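Local structure of malonyl CoA:acyl carrier protein malonyltransferase (Streptomyces coelicolor, 1NM2) at residues T90-G96 / V227-N232; V270-I274 / L310-H314. The protein probably transfers the malonyl group of malonyl-CoA to the acyl carrier protein, the step that supplies extender units for fatty acid synthesis. All blocks are in the same frame, centred on the assembly; numbering follows the deposited sequence.

Contact 1 (T90-G96 / V227-N232); sequences TPGAVAG and VTYVSN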
# COMPACT_ATOMS: atom_id res chain seq x y z
N THR A 90 -2.88 20.60 -3.82
CA THR A 90 -2.78 19.57 -4.84
C THR A 90 -1.32 19.14 -4.96
O THR A 90 -0.45 19.95 -5.28
CB THR A 90 -3.26 20.10 -6.21
OG1 THR A 90 -4.64 20.49 -6.10
CG2 THR A 90 -3.12 19.04 -7.29
N PRO A 91 -1.03 17.86 -4.68
CA PRO A 91 0.35 17.38 -4.78
C PRO A 91 0.84 17.26 -6.22
O PRO A 91 0.03 17.25 -7.15
CB PRO A 91 0.28 16.02 -4.08
CG PRO A 91 -1.08 15.55 -4.44
CD PRO A 91 -1.93 16.79 -4.23
N GLY A 92 2.15 17.17 -6.40
CA GLY A 92 2.72 17.03 -7.73
C GLY A 92 2.46 15.64 -8.29
O GLY A 92 2.32 15.47 -9.51
N ALA A 93 2.40 14.65 -7.41
CA ALA A 93 2.15 13.27 -7.83
C ALA A 93 1.73 12.43 -6.64
O ALA A 93 1.97 12.80 -5.49
CB ALA A 93 3.40 12.68 -8.46
N VAL A 94 1.09 11.29 -6.91
CA VAL A 94 0.65 10.38 -5.85
C VAL A 94 1.00 8.94 -6.17
O VAL A 94 1.18 8.56 -7.33
CB VAL A 94 -0.87 10.47 -5.64
CG1 VAL A 94 -1.26 11.88 -5.22
CG2 VAL A 94 -1.61 10.04 -6.91
N ALA A 95 1.11 8.13 -5.12
CA ALA A 95 1.41 6.71 -5.29
C ALA A 95 1.21 6.01 -3.95
O ALA A 95 1.02 6.66 -2.91
CB ALA A 95 2.85 6.53 -5.78
N GLY A 96 1.21 4.68 -3.96
CA GLY A 96 1.01 3.95 -2.73
C GLY A 96 1.54 2.54 -2.84
O GLY A 96 1.75 2.04 -3.95
N VAL A 227 -4.05 14.26 -11.07
CA VAL A 227 -2.70 14.45 -10.57
C VAL A 227 -1.89 13.26 -11.07
O VAL A 227 -2.44 12.17 -11.24
CB VAL A 227 -2.68 14.46 -9.03
CG1 VAL A 227 -1.29 14.81 -8.53
CG2 VAL A 227 -3.71 15.45 -8.49
N THR A 228 -0.60 13.46 -11.31
CA THR A 228 0.25 12.38 -11.80
C THR A 228 0.13 11.16 -10.88
O THR A 228 0.36 11.25 -9.68
CB THR A 228 1.72 12.83 -11.85
OG1 THR A 228 1.83 13.99 -12.70
CG2 THR A 228 2.59 11.72 -12.42
N TYR A 229 -0.23 10.02 -11.47
CA TYR A 229 -0.40 8.78 -10.72
C TYR A 229 0.70 7.78 -11.09
O TYR A 229 0.77 7.33 -12.24
CB TYR A 229 -1.78 8.19 -11.04
CG TYR A 229 -2.09 6.92 -10.28
CD1 TYR A 229 -2.76 6.96 -9.06
CD2 TYR A 229 -1.69 5.68 -10.77
CE1 TYR A 229 -3.03 5.80 -8.34
CE2 TYR A 229 -1.94 4.51 -10.06
CZ TYR A 229 -2.61 4.58 -8.85
OH TYR A 229 -2.84 3.42 -8.14
N VAL A 230 1.54 7.42 -10.12
CA VAL A 230 2.64 6.48 -10.35
C VAL A 230 2.23 5.08 -9.93
O VAL A 230 1.82 4.86 -8.78
CB VAL A 230 3.90 6.91 -9.55
CG1 VAL A 230 5.05 5.95 -9.82
CG2 VAL A 230 4.30 8.32 -9.94
N SER A 231 2.36 4.12 -10.85
CA SER A 231 1.95 2.73 -10.62
C SER A 231 3.00 1.71 -10.16
O SER A 231 4.14 1.70 -10.64
CB SER A 231 1.26 2.21 -11.89
OG SER A 231 1.07 0.81 -11.86
N ASN A 232 2.58 0.84 -9.24
CA ASN A 232 3.41 -0.23 -8.67
C ASN A 232 3.92 -1.25 -9.68
O ASN A 232 4.97 -1.86 -9.48
CB ASN A 232 2.62 -1.02 -7.63
CG ASN A 232 2.52 -0.32 -6.30
OD1 ASN A 232 1.95 -0.86 -5.35
ND2 ASN A 232 3.08 0.88 -6.21
O HOH W 1 0.57 16.53 -11.44
O HOH W 2 1.60 3.45 -6.54
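N232 and G96 meet at the C-terminal end of strand 93-96, three residues beyond the short parallel edge strand 228-229. From its CB the N232 side chain passes to CG, 3.4 Å from G96 O, and there it forks. One branch, ND2, donates to G96 O over 2.9 Å, bent to 142° at the hydrogen and with the oxygen tilted from the amide plane. The other branch, OD1, is turned to accept from the backbone N of S98. Further back, V94 is held on both its backbone polar atoms: its N donates to T228 O, and its O accepts from V230 N in an almost straight bond of 3.0 Å. V94 CG2 reaches the Y229 ring at CD1 (3.9 Å), while Y229 OH is bonded to the backbone O of E101. A95 CB packs on V230 CB, and both side chains touch F265. Where the ladder opens, a water joins G96 N to V230 O. G96 and S98 fit the GxSxG pattern of a nucleophile elbow, as in other acyltransferases with a hydrolase-like core. One amide thus donates to G96 O and accepts from S98 N at the start of the turn, consistent with N232 helping to fix its shape.

Contact 2 (V270-I274 / L310-H314); sequences VTAII and LVAEH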
# COMPACT_ATOMS: atom_id res chain seq x y z
N VAL A 270 11.25 15.11 -7.37
CA VAL A 270 10.62 15.18 -6.05
C VAL A 270 11.51 15.90 -5.03
O VAL A 270 12.72 15.64 -4.95
CB VAL A 270 10.31 13.75 -5.52
CG1 VAL A 270 11.60 12.94 -5.44
CG2 VAL A 270 9.61 13.83 -4.17
N THR A 271 10.92 16.81 -4.25
CA THR A 271 11.67 17.55 -3.23
C THR A 271 11.13 17.26 -1.83
O THR A 271 11.80 17.54 -0.83
CB THR A 271 11.63 19.08 -3.48
OG1 THR A 271 10.27 19.51 -3.57
CG2 THR A 271 12.38 19.43 -4.78
N ALA A 272 9.93 16.70 -1.76
CA ALA A 272 9.31 16.37 -0.48
C ALA A 272 8.29 15.26 -0.64
O ALA A 272 7.59 15.18 -1.65
CB ALA A 272 8.65 17.60 0.12
N ILE A 273 8.21 14.39 0.36
CA ILE A 273 7.26 13.28 0.37
C ILE A 273 6.54 13.22 1.71
O ILE A 273 7.16 13.23 2.78
CB ILE A 273 7.95 11.91 0.17
CG1 ILE A 273 8.51 11.81 -1.25
CG2 ILE A 273 6.96 10.78 0.42
CD1 ILE A 273 9.25 10.50 -1.52
N ILE A 274 5.21 13.17 1.64
CA ILE A 274 4.38 13.06 2.82
C ILE A 274 3.64 11.73 2.71
O ILE A 274 3.01 11.46 1.69
CB ILE A 274 3.35 14.22 2.90
CG1 ILE A 274 4.07 15.54 3.16
CG2 ILE A 274 2.34 13.93 4.01
CD1 ILE A 274 3.15 16.74 3.19
N LEU A 310 5.06 21.90 5.28
CA LEU A 310 5.76 21.21 4.20
C LEU A 310 4.97 21.36 2.90
O LEU A 310 5.55 21.60 1.84
CB LEU A 310 5.93 19.74 4.56
CG LEU A 310 6.97 18.97 3.74
CD1 LEU A 310 8.31 19.69 3.79
CD2 LEU A 310 7.10 17.55 4.30
N VAL A 311 3.65 21.22 2.99
CA VAL A 311 2.81 21.36 1.81
C VAL A 311 2.98 22.76 1.23
O VAL A 311 3.29 22.92 0.05
CB VAL A 311 1.32 21.13 2.14
CG1 VAL A 311 0.45 21.50 0.96
CG2 VAL A 311 1.09 19.67 2.50
N ALA A 312 2.80 23.77 2.07
CA ALA A 312 2.92 25.16 1.64
C ALA A 312 4.22 25.48 0.89
O ALA A 312 4.19 26.16 -0.14
CB ALA A 312 2.79 26.08 2.85
N GLU A 313 5.35 25.00 1.39
CA GLU A 313 6.63 25.30 0.74
C GLU A 313 6.99 24.40 -0.44
O GLU A 313 8.01 24.63 -1.10
CB GLU A 313 7.76 25.28 1.77
CG GLU A 313 8.00 23.94 2.43
CD GLU A 313 9.29 23.91 3.23
OE1 GLU A 313 10.36 24.11 2.63
OE2 GLU A 313 9.23 23.68 4.46
N HIS A 314 6.17 23.40 -0.73
CA HIS A 314 6.47 22.50 -1.84
C HIS A 314 5.36 22.41 -2.88
O HIS A 314 5.47 21.63 -3.84
CB HIS A 314 6.79 21.10 -1.29
CG HIS A 314 8.15 21.00 -0.67
ND1 HIS A 314 9.30 20.82 -1.41
CD2 HIS A 314 8.55 21.09 0.62
CE1 HIS A 314 10.34 20.79 -0.60
NE2 HIS A 314 9.91 20.96 0.64
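T271 OG1 has two polar partners: it shares a 2.7 Å hydrogen bond with H314 ND1, in which either atom could be the donor, and it is also bonded to the backbone N of M2. The hydroxyl comes in at the edge of the imidazole, near its plane. It gets there because chi1 of 55° sets OG1 between the backbone N and the carbonyl carbon. One residue on, A272 turns its methyl to the same ring, but over a face. CB stands 3.4 Å from the ring centroid and only 5° off the normal, a CH-pi contact centred on the ring. Consecutive residues thus take up the ring's ND1 edge and one of its pi faces. H314 is the last residue of the 310-314 segment, and the ring of H1 also meets it, the two planes inclined at about 70°.

A purely apolar layer continues up the strand. I274 presents two atoms: CG1 meets L310 CD2 at 3.8 Å, with the two side chains alongside and pointing opposite ways, and CD1 lies 3.6 Å from V311 CG2, whose side chain lies across that of I274. L310 CG also approaches the A272 methyl. The axes of strand 272-274 and helix 310-314 approach to 9.6 Å at 145°, so this last helical segment runs obliquely antiparallel to the strand on one side of the parallel sheet. With an edge bond and a face contact on one imidazole, the chemistry would restrain the position and tilt of H314, docking the last turn of the helix onto the sheet.

How the contacts relate
Contacts 1 and 2 belong to the same parallel sheet but to different kinds of joint. Contact 1 is between neighbouring strands at one margin, whereas contact 2 lays the C-terminal helix on a strand further in. Strand 3-7 runs between the two, hydrogen-bonded to 93-96 on one flank and to 272-275 on the other. The contact centres are 13 Å apart and their nearest atoms about 6 Å, so they do not touch. F265 of helix 258-267 packs on A95 and V230 of contact 1 and on V270 and I273 of segment 270-274, neither of which meets the 310-314 helix. Contact 1 holds G96 of the probable nucleophile elbow; contact 2 includes none of that pattern's residues.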